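Local coordinates for protein aminodeoxyfutalosine deaminase (Deinococcus radiodurans, PDB 2IMR) that catalyses the zinc-dependent deamination of aminodeoxyfutalosine to futalosine, a step in menaquinone biosynthesis, at residues N97-H101 with L237-V241; A242-T246 with H331-G335; V322-S328 with E348-D354; T336-P340 with L374-L378. All blocks are in the same frame, centred on the assembly; numbering follows the deposited sequence.

Contact 1 (N97-H101 with L237-V241). With ZN (zinc ion), chain B.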
loop_
_atom_site.group_PDB
_atom_site.type_symbol
_atom_site.label_atom_id
_atom_site.label_comp_id
_atom_site.label_asym_id
_atom_site.label_seq_id
_atom_site.Cartn_x
_atom_site.Cartn_y
_atom_site.Cartn_z
ATOM N N ASN A 97 -3.953 -5.928 -1.024
ATOM C CA ASN A 97 -4.131 -4.502 -1.260
ATOM C C ASN A 97 -3.367 -3.902 -0.099
ATOM O O ASN A 97 -3.922 -3.711 0.990
ATOM C CB ASN A 97 -5.600 -4.098 -1.175
ATOM C CG ASN A 97 -5.829 -2.679 -1.656
ATOM O OD1 ASN A 97 -4.926 -1.844 -1.595
ATOM N ND2 ASN A 97 -7.038 -2.395 -2.120
ATOM N N ALA A 98 -2.091 -3.619 -0.343
ATOM C CA ALA A 98 -1.176 -3.108 0.673
ATOM C C ALA A 98 -1.403 -1.691 1.174
ATOM O O ALA A 98 -0.756 -1.265 2.132
ATOM C CB ALA A 98 0.266 -3.262 0.179
ATOM N N HIS A 99 -2.291 -0.950 0.526
ATOM C CA HIS A 99 -2.580 0.398 0.989
ATOM C C HIS A 99 -3.909 0.930 0.492
ATOM O O HIS A 99 -4.126 1.073 -0.712
ATOM C CB HIS A 99 -1.488 1.389 0.572
ATOM C CG HIS A 99 -1.693 2.767 1.132
ATOM N ND1 HIS A 99 -1.292 3.120 2.403
ATOM C CD2 HIS A 99 -2.322 3.852 0.620
ATOM C CE1 HIS A 99 -1.664 4.364 2.651
ATOM N NE2 HIS A 99 -2.294 4.830 1.585
ATOM N N THR A 100 -4.792 1.221 1.438
ATOM C CA THR A 100 -6.082 1.811 1.126
ATOM C C THR A 100 -6.610 2.496 2.379
ATOM O O THR A 100 -6.009 2.403 3.457
ATOM C CB THR A 100 -7.112 0.749 0.643
ATOM O OG1 THR A 100 -8.313 1.412 0.224
ATOM C CG2 THR A 100 -7.444 -0.232 1.756
ATOM N N HIS A 101 -7.710 3.220 2.223
ATOM C CA HIS A 101 -8.367 3.886 3.341
ATOM C C HIS A 101 -9.834 3.487 3.208
ATOM O O HIS A 101 -10.482 3.876 2.234
ATOM C CB HIS A 101 -8.278 5.414 3.228
ATOM C CG HIS A 101 -6.894 5.972 3.358
ATOM N ND1 HIS A 101 -6.533 6.824 4.382
ATOM C CD2 HIS A 101 -5.807 5.870 2.555
ATOM C CE1 HIS A 101 -5.288 7.226 4.203
ATOM N NE2 HIS A 101 -4.824 6.662 3.100
ATOM N N LEU A 237 4.676 0.281 10.520
ATOM C CA LEU A 237 4.457 1.680 10.178
ATOM C C LEU A 237 4.238 1.886 8.687
ATOM O O LEU A 237 4.757 1.139 7.863
ATOM C CB LEU A 237 5.678 2.525 10.574
ATOM C CG LEU A 237 6.011 2.858 12.028
ATOM C CD1 LEU A 237 7.460 3.334 12.108
ATOM C CD2 LEU A 237 5.069 3.928 12.550
ATOM N N GLN A 238 3.446 2.902 8.359
ATOM C CA GLN A 238 3.210 3.306 6.974
ATOM C C GLN A 238 3.139 4.826 7.000
ATOM O O GLN A 238 2.411 5.409 7.811
ATOM C CB GLN A 238 1.917 2.717 6.394
ATOM C CG GLN A 238 2.172 1.503 5.498
ATOM C CD GLN A 238 0.972 1.111 4.639
ATOM O OE1 GLN A 238 0.293 1.966 4.075
ATOM N NE2 GLN A 238 0.728 -0.190 4.518
ATOM N N ILE A 239 3.925 5.458 6.137
ATOM C CA ILE A 239 3.977 6.915 6.035
ATOM C C ILE A 239 3.821 7.287 4.555
ATOM O O ILE A 239 4.481 6.696 3.701
ATOM C CB ILE A 239 5.354 7.470 6.516
ATOM C CG1 ILE A 239 5.688 6.934 7.910
ATOM C CG2 ILE A 239 5.330 9.004 6.531
ATOM C CD1 ILE A 239 7.094 7.279 8.374
ATOM N N HIS A 240 2.935 8.235 4.250
ATOM C CA HIS A 240 2.771 8.685 2.863
ATOM C C HIS A 240 3.929 9.638 2.620
ATOM O O HIS A 240 4.058 10.630 3.330
ATOM C CB HIS A 240 1.475 9.473 2.663
ATOM C CG HIS A 240 0.234 8.713 3.006
ATOM N ND1 HIS A 240 -0.334 8.743 4.261
ATOM C CD2 HIS A 240 -0.575 7.937 2.246
ATOM C CE1 HIS A 240 -1.441 8.023 4.260
ATOM N NE2 HIS A 240 -1.610 7.524 3.049
ATOM N N VAL A 241 4.756 9.367 1.615
ATOM C CA VAL A 241 5.903 10.236 1.371
ATOM C C VAL A 241 6.117 10.607 -0.090
ATOM O O VAL A 241 6.049 9.750 -0.973
ATOM C CB VAL A 241 7.201 9.578 1.900
ATOM C CG1 VAL A 241 8.393 10.514 1.699
ATOM C CG2 VAL A 241 7.036 9.233 3.374
HETATM ZN ZN ZN B . -3.153 6.758 1.882
HETATM O O HOH W 1 -3.010 7.430 0.227
#
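His99 and His101, the His-x-His pair of the amidohydrolase barrel, meet His240 from the strand 238-241 at a single zinc ion. All three side chains offer NE2 to the metal, each NE2 lying 2.1 Å from the zinc ion, and a water is a fourth ligand. The rings arrive from different sides. Those of His101 and His240 come from opposite directions and meet rim to rim, their planes only 20° apart. The His99 ring stands nearly upright to that of His240, with 85° between the planes. Crowding round one ion, not bonding between the rings, brings the NE2 atoms of His99 and His240 to 3.1 Å.

A second shell fixes the turn of the His99 ring. With its CG anti to the backbone N (chi1 -175°), His99 reaches toward the strand 238-241, and ND1, the ring nitrogen that does not bind the metal, donates to Gln238 OE1 at 2.6 Å. The bond is nearly straight and close to the imidazole plane, which leaves NE2 as the nitrogen for the metal. The other arm of the same amide, Gln238 NE2, donates to Ala98 O at 3.0 Å, so Gln238 grips both the ring and the peptide just ahead of it and is probably kept from flipping. His240 is steadied likewise, ND1 bonding to His213 O. Asp354, a further zinc-binding residue, has its nearest side-chain atom about 3 Å from the ion. Three imidazoles, an aspartate close by and a water, with His-x-His at the first barrel strand, are typical of the mononuclear metal site of amidohydrolase-family deaminases.

Contact 2 (A242-T246 with H331-G335)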
loop_
_atom_site.group_PDB
_atom_site.type_symbol
_atom_site.label_atom_id
_atom_site.label_comp_id
_atom_site.label_asym_id
_atom_site.label_seq_id
_atom_site.Cartn_x
_atom_site.Cartn_y
_atom_site.Cartn_z
ATOM N N ALA A 242 6.370 11.895 -0.325
ATOM C CA ALA A 242 6.635 12.429 -1.662
ATOM C C ALA A 242 5.591 12.051 -2.716
ATOM O O ALA A 242 5.930 11.738 -3.865
ATOM C CB ALA A 242 8.029 11.989 -2.127
ATOM N N GLU A 243 4.321 12.116 -2.332
ATOM C CA GLU A 243 3.240 11.766 -3.245
ATOM C C GLU A 243 3.112 12.712 -4.433
ATOM O O GLU A 243 3.093 12.260 -5.574
ATOM C CB GLU A 243 1.905 11.701 -2.494
ATOM C CG GLU A 243 0.721 11.363 -3.404
ATOM C CD GLU A 243 -0.584 11.233 -2.656
ATOM O OE1 GLU A 243 -0.688 11.790 -1.542
ATOM O OE2 GLU A 243 -1.516 10.592 -3.188
ATOM N N HIS A 244 3.040 14.017 -4.166
ATOM C CA HIS A 244 2.892 15.023 -5.220
ATOM C C HIS A 244 4.196 15.811 -5.394
ATOM O O HIS A 244 4.929 16.026 -4.432
ATOM C CB HIS A 244 1.733 15.962 -4.850
ATOM C CG HIS A 244 1.221 16.788 -5.989
ATOM N ND1 HIS A 244 1.748 18.018 -6.317
ATOM C CD2 HIS A 244 0.231 16.554 -6.883
ATOM C CE1 HIS A 244 1.105 18.506 -7.364
ATOM N NE2 HIS A 244 0.180 17.636 -7.726
ATOM N N PRO A 245 4.512 16.238 -6.629
ATOM C CA PRO A 245 5.754 16.992 -6.831
ATOM C C PRO A 245 5.889 18.254 -5.982
ATOM O O PRO A 245 7.002 18.650 -5.632
ATOM C CB PRO A 245 5.747 17.289 -8.335
ATOM C CG PRO A 245 4.292 17.256 -8.700
ATOM C CD PRO A 245 3.781 16.081 -7.899
ATOM N N THR A 246 4.764 18.880 -5.647
ATOM C CA THR A 246 4.793 20.093 -4.841
ATOM C C THR A 246 5.279 19.837 -3.409
ATOM O O THR A 246 5.616 20.777 -2.685
ATOM C CB THR A 246 3.407 20.780 -4.815
ATOM O OG1 THR A 246 2.394 19.821 -4.500
ATOM C CG2 THR A 246 3.101 21.402 -6.175
ATOM N N HIS A 331 -4.722 9.667 -11.322
ATOM C CA HIS A 331 -5.868 10.554 -11.137
ATOM C C HIS A 331 -5.556 11.812 -10.333
ATOM O O HIS A 331 -6.196 12.846 -10.521
ATOM C CB HIS A 331 -7.030 9.794 -10.499
ATOM C CG HIS A 331 -7.597 8.728 -11.382
ATOM N ND1 HIS A 331 -8.066 8.992 -12.652
ATOM C CD2 HIS A 331 -7.741 7.397 -11.195
ATOM C CE1 HIS A 331 -8.475 7.867 -13.210
ATOM N NE2 HIS A 331 -8.288 6.883 -12.347
ATOM N N LEU A 332 -4.569 11.736 -9.449
ATOM C CA LEU A 332 -4.201 12.896 -8.647
ATOM C C LEU A 332 -3.082 13.702 -9.299
ATOM O O LEU A 332 -2.568 14.656 -8.711
ATOM C CB LEU A 332 -3.804 12.456 -7.229
ATOM C CG LEU A 332 -5.015 12.106 -6.352
ATOM C CD1 LEU A 332 -4.582 11.370 -5.090
ATOM C CD2 LEU A 332 -5.758 13.390 -5.995
ATOM N N GLU A 333 -2.720 13.313 -10.521
ATOM C CA GLU A 333 -1.675 13.986 -11.293
ATOM C C GLU A 333 -0.404 14.172 -10.475
ATOM O O GLU A 333 0.191 15.254 -10.460
ATOM C CB GLU A 333 -2.191 15.342 -11.792
ATOM C CG GLU A 333 -3.601 15.254 -12.379
ATOM C CD GLU A 333 -4.070 16.538 -13.039
ATOM O OE1 GLU A 333 -3.743 17.634 -12.543
ATOM O OE2 GLU A 333 -4.787 16.444 -14.057
ATOM N N CYS A 334 0.022 13.102 -9.814
ATOM C CA CYS A 334 1.216 13.137 -8.973
ATOM C C CYS A 334 2.500 12.791 -9.691
ATOM O O CYS A 334 3.586 12.965 -9.143
ATOM C CB CYS A 334 1.077 12.151 -7.823
ATOM S SG CYS A 334 -0.260 12.505 -6.707
ATOM N N GLY A 335 2.380 12.288 -10.909
ATOM C CA GLY A 335 3.564 11.862 -11.624
ATOM C C GLY A 335 3.551 10.345 -11.555
ATOM O O GLY A 335 2.573 9.758 -11.079
#
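The imidazole of His244 turns its edge to Leu332 O and Cys334 SG, while Pro245 CD sits 3.2 Å above one of its faces, toward the rim; the ring is also stacked with Tyr114. Two helix ends meet here. His244 is the N-cap of helix 245-253, and the facing loop is the Schellman motif that ends helix 326-331, with Glu333 at positive phi as its C-prime residue. The cap is made by His244 ND1, which accepts from Thr246 N at 3.2 Å. The same ND1 lies 2.6 Å from Thr246 OG1 in a second hydrogen bond, so two partners hold the ring's rotation and set its CD2 side near Leu332 O, with Glu333 O at van der Waals range of NE2. An alanine here would probably leave Thr246 N and OG1 without their ring partner and open a gap beside Leu332 O and Cys334 SG.

Glu243, the proton donor by similarity with relatives, runs past the loop as an extended chain, CG anti to the backbone N (chi1 179°). On the way its CG passes 3.6 Å from Cys334 SG. Farther out, Glu243 OE2 lies 3.7 Å from Leu332 CD1, whereas OE1 is bonded to Tyr114 OH. The carboxylate thus has an apolar neighbour at one oxygen and a hydroxyl at the other. Packing is tight where the backbone oxygen Glu243 O comes within 3.0 Å of Cys334 CB. Beyond it, Pro245 CD rests 3.4 Å from Cys334 O, the carbonyl that also accepts from Asn306 ND2.

Contact 3 (V322-S328 with E348-D354)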
loop_
_atom_site.group_PDB
_atom_site.type_symbol
_atom_site.label_atom_id
_atom_site.label_comp_id
_atom_site.label_asym_id
_atom_site.label_seq_id
_atom_site.Cartn_x
_atom_site.Cartn_y
_atom_site.Cartn_z
ATOM N N VAL A 322 8.215 -0.253 0.033
ATOM C CA VAL A 322 7.402 0.849 -0.470
ATOM C C VAL A 322 6.132 0.325 -1.122
ATOM O O VAL A 322 6.123 -0.764 -1.698
ATOM C CB VAL A 322 8.175 1.699 -1.514
ATOM C CG1 VAL A 322 9.408 2.317 -0.872
ATOM C CG2 VAL A 322 8.566 0.844 -2.708
ATOM N N VAL A 323 5.051 1.092 -1.016
ATOM C CA VAL A 323 3.796 0.694 -1.640
ATOM C C VAL A 323 3.441 1.720 -2.705
ATOM O O VAL A 323 3.425 2.920 -2.435
ATOM C CB VAL A 323 2.633 0.620 -0.623
ATOM C CG1 VAL A 323 1.354 0.167 -1.336
ATOM C CG2 VAL A 323 2.978 -0.341 0.500
ATOM N N THR A 324 3.175 1.258 -3.922
ATOM C CA THR A 324 2.806 2.170 -4.993
ATOM C C THR A 324 1.324 1.946 -5.315
ATOM O O THR A 324 0.843 0.817 -5.251
ATOM C CB THR A 324 3.697 1.946 -6.250
ATOM O OG1 THR A 324 3.311 2.847 -7.297
ATOM C CG2 THR A 324 3.580 0.518 -6.751
ATOM N N CYS A 325 0.610 3.033 -5.619
ATOM C CA CYS A 325 -0.817 3.001 -5.958
ATOM C C CYS A 325 -0.930 3.661 -7.337
ATOM O O CYS A 325 -1.201 4.858 -7.454
ATOM C CB CYS A 325 -1.630 3.794 -4.918
ATOM S SG CYS A 325 -1.411 3.252 -3.184
ATOM N N PRO A 326 -0.718 2.879 -8.406
ATOM C CA PRO A 326 -0.766 3.339 -9.799
ATOM C C PRO A 326 -1.919 4.249 -10.215
ATOM O O PRO A 326 -1.705 5.407 -10.567
ATOM C CB PRO A 326 -0.739 2.034 -10.590
ATOM C CG PRO A 326 0.074 1.145 -9.722
ATOM C CD PRO A 326 -0.501 1.426 -8.356
ATOM N N ARG A 327 -3.139 3.734 -10.193
ATOM C CA ARG A 327 -4.269 4.549 -10.611
ATOM C C ARG A 327 -4.418 5.827 -9.805
ATOM O O ARG A 327 -4.645 6.897 -10.369
ATOM C CB ARG A 327 -5.554 3.723 -10.560
ATOM C CG ARG A 327 -5.566 2.635 -11.618
ATOM C CD ARG A 327 -6.850 1.827 -11.569
ATOM N NE ARG A 327 -6.997 1.126 -10.299
ATOM C CZ ARG A 327 -8.016 0.324 -10.009
ATOM N NH1 ARG A 327 -8.981 0.121 -10.903
ATOM N NH2 ARG A 327 -8.071 -0.273 -8.828
ATOM N N SER A 328 -4.281 5.721 -8.486
ATOM C CA SER A 328 -4.399 6.892 -7.634
ATOM C C SER A 328 -3.417 7.986 -8.052
ATOM O O SER A 328 -3.796 9.152 -8.162
ATOM C CB SER A 328 -4.149 6.516 -6.169
ATOM O OG SER A 328 -4.252 7.660 -5.337
ATOM N N GLU A 348 11.957 -3.527 -1.876
ATOM C CA GLU A 348 10.748 -4.344 -1.936
ATOM C C GLU A 348 9.558 -3.442 -2.258
ATOM O O GLU A 348 9.303 -2.461 -1.558
ATOM C CB GLU A 348 10.520 -5.040 -0.591
ATOM C CG GLU A 348 9.255 -5.893 -0.516
ATOM C CD GLU A 348 9.301 -7.105 -1.425
ATOM O OE1 GLU A 348 9.335 -6.927 -2.662
ATOM O OE2 GLU A 348 9.302 -8.240 -0.901
ATOM N N VAL A 349 8.834 -3.782 -3.318
ATOM C CA VAL A 349 7.682 -2.996 -3.744
ATOM C C VAL A 349 6.382 -3.784 -3.614
ATOM O O VAL A 349 6.319 -4.963 -3.960
ATOM C CB VAL A 349 7.844 -2.547 -5.216
ATOM C CG1 VAL A 349 6.647 -1.704 -5.649
ATOM C CG2 VAL A 349 9.130 -1.749 -5.374
ATOM N N ALA A 350 5.354 -3.122 -3.092
ATOM C CA ALA A 350 4.039 -3.728 -2.923
ATOM C C ALA A 350 3.029 -2.843 -3.647
ATOM O O ALA A 350 3.313 -1.683 -3.954
ATOM C CB ALA A 350 3.690 -3.820 -1.441
ATOM N N LEU A 351 1.850 -3.390 -3.918
ATOM C CA LEU A 351 0.807 -2.646 -4.605
ATOM C C LEU A 351 -0.410 -2.345 -3.738
ATOM O O LEU A 351 -0.821 -3.155 -2.909
ATOM C CB LEU A 351 0.352 -3.418 -5.844
ATOM C CG LEU A 351 1.256 -3.345 -7.072
ATOM C CD1 LEU A 351 0.920 -4.484 -8.027
ATOM C CD2 LEU A 351 1.070 -2.001 -7.753
ATOM N N GLY A 352 -0.980 -1.165 -3.956
ATOM C CA GLY A 352 -2.171 -0.747 -3.235
ATOM C C GLY A 352 -3.056 -0.008 -4.227
ATOM O O GLY A 352 -2.599 0.346 -5.310
ATOM N N THR A 353 -4.317 0.221 -3.872
ATOM C CA THR A 353 -5.236 0.934 -4.750
ATOM C C THR A 353 -5.504 2.318 -4.177
ATOM O O THR A 353 -6.031 3.192 -4.863
ATOM C CB THR A 353 -6.607 0.222 -4.836
ATOM O OG1 THR A 353 -7.191 0.179 -3.525
ATOM C CG2 THR A 353 -6.457 -1.200 -5.364
ATOM N N ASP A 354 -5.126 2.504 -2.913
ATOM C CA ASP A 354 -5.386 3.749 -2.197
ATOM C C ASP A 354 -6.909 3.712 -2.007
ATOM O O ASP A 354 -7.545 2.730 -2.384
ATOM C CB ASP A 354 -4.974 4.963 -3.033
ATOM C CG ASP A 354 -4.552 6.138 -2.182
ATOM O OD1 ASP A 354 -4.799 6.110 -0.962
ATOM O OD2 ASP A 354 -3.982 7.097 -2.736
HETATM O O HOH W 2 -4.474 3.253 -7.039
#
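Val322 and Val349 open the apolar centre, their CG2 methyls 3.8 Å apart on the sheet face that they share with Thr324 and Leu351. Thr324 lies alongside Leu351, pointing the same way, and its CG2 touches Leu351 CD2 at 3.7 Å. It can do so because OG1 is anti to the backbone N (chi1 180°), which turns the methyl toward the neighbouring strand. Leu351 CD2 also receives the CG and CD atoms of Pro326. On the opposite face, Val323 CG2 packs on Ala350 CB.

Between the faces the strands 322-324 and 349-351 run parallel, closed by four backbone bonds: Val322 N to Glu348 O, Ala350 N to Val322 O, Thr324 N to Ala350 O and Gly352 N to Thr324 O. A side-chain carbon on Gly352 would crowd Val323 CG1 and Cys325 SG.

Past the strands the contact turns polar. A water accepts from Ser328 N and donates to Thr353 O. Ser328 OG donates to Asp354 OD2 at 2.7 Å, meeting it on the anti side, 20° out of the carboxylate plane, and is bonded to Ser358 OG as well. OD1 is the Asp354 oxygen nearer the zinc ion. The chemistry implies a divided task: apolar side chains and backbone bonds fix two neighbouring barrel strands, and Ser328, in the first turn of helix 326-331, is likely to set the direction of the zinc-binding carboxylate.

Contact 4 (T336-P340 with L374-L378)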
loop_
_atom_site.group_PDB
_atom_site.type_symbol
_atom_site.label_atom_id
_atom_site.label_comp_id
_atom_site.label_asym_id
_atom_site.label_seq_id
_atom_site.Cartn_x
_atom_site.Cartn_y
_atom_site.Cartn_z
ATOM N N THR A 336 4.625 9.700 -11.996
ATOM C CA THR A 336 4.663 8.243 -11.998
ATOM C C THR A 336 5.796 7.652 -11.159
ATOM O O THR A 336 6.946 8.058 -11.289
ATOM C CB THR A 336 4.785 7.717 -13.449
ATOM O OG1 THR A 336 3.700 8.231 -14.231
ATOM C CG2 THR A 336 4.744 6.197 -13.482
ATOM N N PHE A 337 5.441 6.708 -10.289
ATOM C CA PHE A 337 6.391 6.004 -9.426
ATOM C C PHE A 337 7.435 5.344 -10.326
ATOM O O PHE A 337 7.083 4.649 -11.276
ATOM C CB PHE A 337 5.642 4.931 -8.623
ATOM C CG PHE A 337 6.529 4.015 -7.823
ATOM C CD1 PHE A 337 7.226 4.485 -6.713
ATOM C CD2 PHE A 337 6.633 2.664 -8.159
ATOM C CE1 PHE A 337 8.007 3.627 -5.947
ATOM C CE2 PHE A 337 7.411 1.797 -7.399
ATOM C CZ PHE A 337 8.102 2.279 -6.286
ATOM N N ASP A 338 8.712 5.556 -10.028
ATOM C CA ASP A 338 9.774 4.966 -10.841
ATOM C C ASP A 338 10.045 3.536 -10.380
ATOM O O ASP A 338 11.033 3.269 -9.703
ATOM C CB ASP A 338 11.058 5.797 -10.723
ATOM C CG ASP A 338 12.041 5.506 -11.843
ATOM O OD1 ASP A 338 11.961 4.406 -12.427
ATOM O OD2 ASP A 338 12.892 6.369 -12.132
ATOM N N TRP A 339 9.164 2.611 -10.744
ATOM C CA TRP A 339 9.338 1.230 -10.321
ATOM C C TRP A 339 10.676 0.648 -10.782
ATOM O O TRP A 339 11.395 0.033 -9.995
ATOM C CB TRP A 339 8.188 0.359 -10.841
ATOM C CG TRP A 339 8.032 -0.941 -10.099
ATOM C CD1 TRP A 339 9.031 -1.759 -9.648
ATOM C CD2 TRP A 339 6.801 -1.596 -9.772
ATOM N NE1 TRP A 339 8.498 -2.883 -9.065
ATOM C CE2 TRP A 339 7.131 -2.808 -9.127
ATOM C CE3 TRP A 339 5.450 -1.276 -9.965
ATOM C CZ2 TRP A 339 6.158 -3.703 -8.672
ATOM C CZ3 TRP A 339 4.481 -2.165 -9.515
ATOM C CH2 TRP A 339 4.841 -3.366 -8.874
ATOM N N PRO A 340 11.030 0.829 -12.063
ATOM C CA PRO A 340 12.318 0.260 -12.482
ATOM C C PRO A 340 13.514 0.715 -11.644
ATOM O O PRO A 340 14.419 -0.080 -11.367
ATOM C CB PRO A 340 12.425 0.657 -13.959
ATOM C CG PRO A 340 11.433 1.772 -14.126
ATOM C CD PRO A 340 10.308 1.413 -13.204
ATOM N N LEU A 374 2.150 1.229 -17.491
ATOM C CA LEU A 374 3.098 2.255 -17.053
ATOM C C LEU A 374 4.551 1.860 -17.279
ATOM O O LEU A 374 5.391 2.702 -17.601
ATOM C CB LEU A 374 2.935 2.545 -15.557
ATOM C CG LEU A 374 1.662 3.201 -15.033
ATOM C CD1 LEU A 374 1.730 3.252 -13.498
ATOM C CD2 LEU A 374 1.525 4.601 -15.608
ATOM N N TYR A 375 4.854 0.581 -17.094
ATOM C CA TYR A 375 6.227 0.114 -17.220
ATOM C C TYR A 375 6.426 -0.946 -18.298
ATOM O O TYR A 375 6.613 -2.128 -18.000
ATOM C CB TYR A 375 6.690 -0.414 -15.862
ATOM C CG TYR A 375 6.280 0.491 -14.713
ATOM C CD1 TYR A 375 5.260 0.121 -13.835
ATOM C CD2 TYR A 375 6.888 1.731 -14.530
ATOM C CE1 TYR A 375 4.854 0.970 -12.804
ATOM C CE2 TYR A 375 6.494 2.584 -13.504
ATOM C CZ TYR A 375 5.478 2.200 -12.649
ATOM O OH TYR A 375 5.076 3.055 -11.649
ATOM N N PRO A 376 6.422 -0.522 -19.572
ATOM C CA PRO A 376 6.599 -1.435 -20.707
ATOM C C PRO A 376 7.859 -2.294 -20.662
ATOM O O PRO A 376 7.848 -3.437 -21.109
ATOM C CB PRO A 376 6.569 -0.496 -21.911
ATOM C CG PRO A 376 7.123 0.784 -21.358
ATOM C CD PRO A 376 6.414 0.878 -20.025
ATOM N N GLY A 377 8.945 -1.750 -20.120
ATOM C CA GLY A 377 10.181 -2.511 -20.058
ATOM C C GLY A 377 10.314 -3.385 -18.825
ATOM O O GLY A 377 11.211 -4.227 -18.743
ATOM N N LEU A 378 9.417 -3.194 -17.864
ATOM C CA LEU A 378 9.457 -3.962 -16.627
ATOM C C LEU A 378 8.858 -5.358 -16.796
ATOM O O LEU A 378 7.766 -5.521 -17.340
ATOM C CB LEU A 378 8.710 -3.202 -15.531
ATOM C CG LEU A 378 8.885 -3.687 -14.091
ATOM C CD1 LEU A 378 10.352 -3.583 -13.694
ATOM C CD2 LEU A 378 8.024 -2.843 -13.164
#
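Tyr375 reaches from the turn after helix 365-374 to Trp339 and the loop before it. Its CB lies 3.5 Å from Leu378 CB within its own turn. Beyond CB the ring is sandwiched: Leu374 CB is centred over one face and Trp339 CB over the other, 3.8 Å from the Tyr375 ring centroid. The indole stands edge-to-face on that second side, planes at 71°, with Trp339 CE3 at 3.7 Å from Tyr375 CE1. Across the ring, CD2 meets Pro340 CD, while CE2 passes beside Phe337 O and CZ beside Trp339 CB. At the tip, Tyr375 OH donates to Phe337 O at 2.6 Å, tilted 24° from the carbonyl plane, and Thr336 CG2 lies 3.7 Å from the same OH. A phenylalanine here would probably cost Phe337 O the hydroxyl bond that ties the ring tip to this loop.

Leu378, its CG anti to the backbone N (chi1 -167°), lays CD2 over a face of the indole, 3.7 Å from the centroid of the five-membered ring of Trp339. The type I turn Tyr375-Leu378 is thereby fastened to the start of helix 339-344, aromatic packing in the outer helical layer of an alpha/beta barrel.

Overall arrangement
Contacts 1 and 3 form the buried core: their centres are about 8 Å apart, they share the parallel sheet of the barrel, and they touch where His99 O meets Asp354 N. Contacts 2 and 4 lie farther out, about 16 and 17 Å from the centre of the chain. Contact 2 is buried and carries the putative proton donor, whereas contact 4 is partly exposed and far from the metal. Chemistry follows place: metal ligation in contact 1, strand pairing in contact 3, van der Waals packing of two helix ends in contact 2, edge-to-face and CH-pi packing with one hydroxyl bond in contact 4. Trp339 joins contact 4 to contact 3 by resting on Val349 and Leu351.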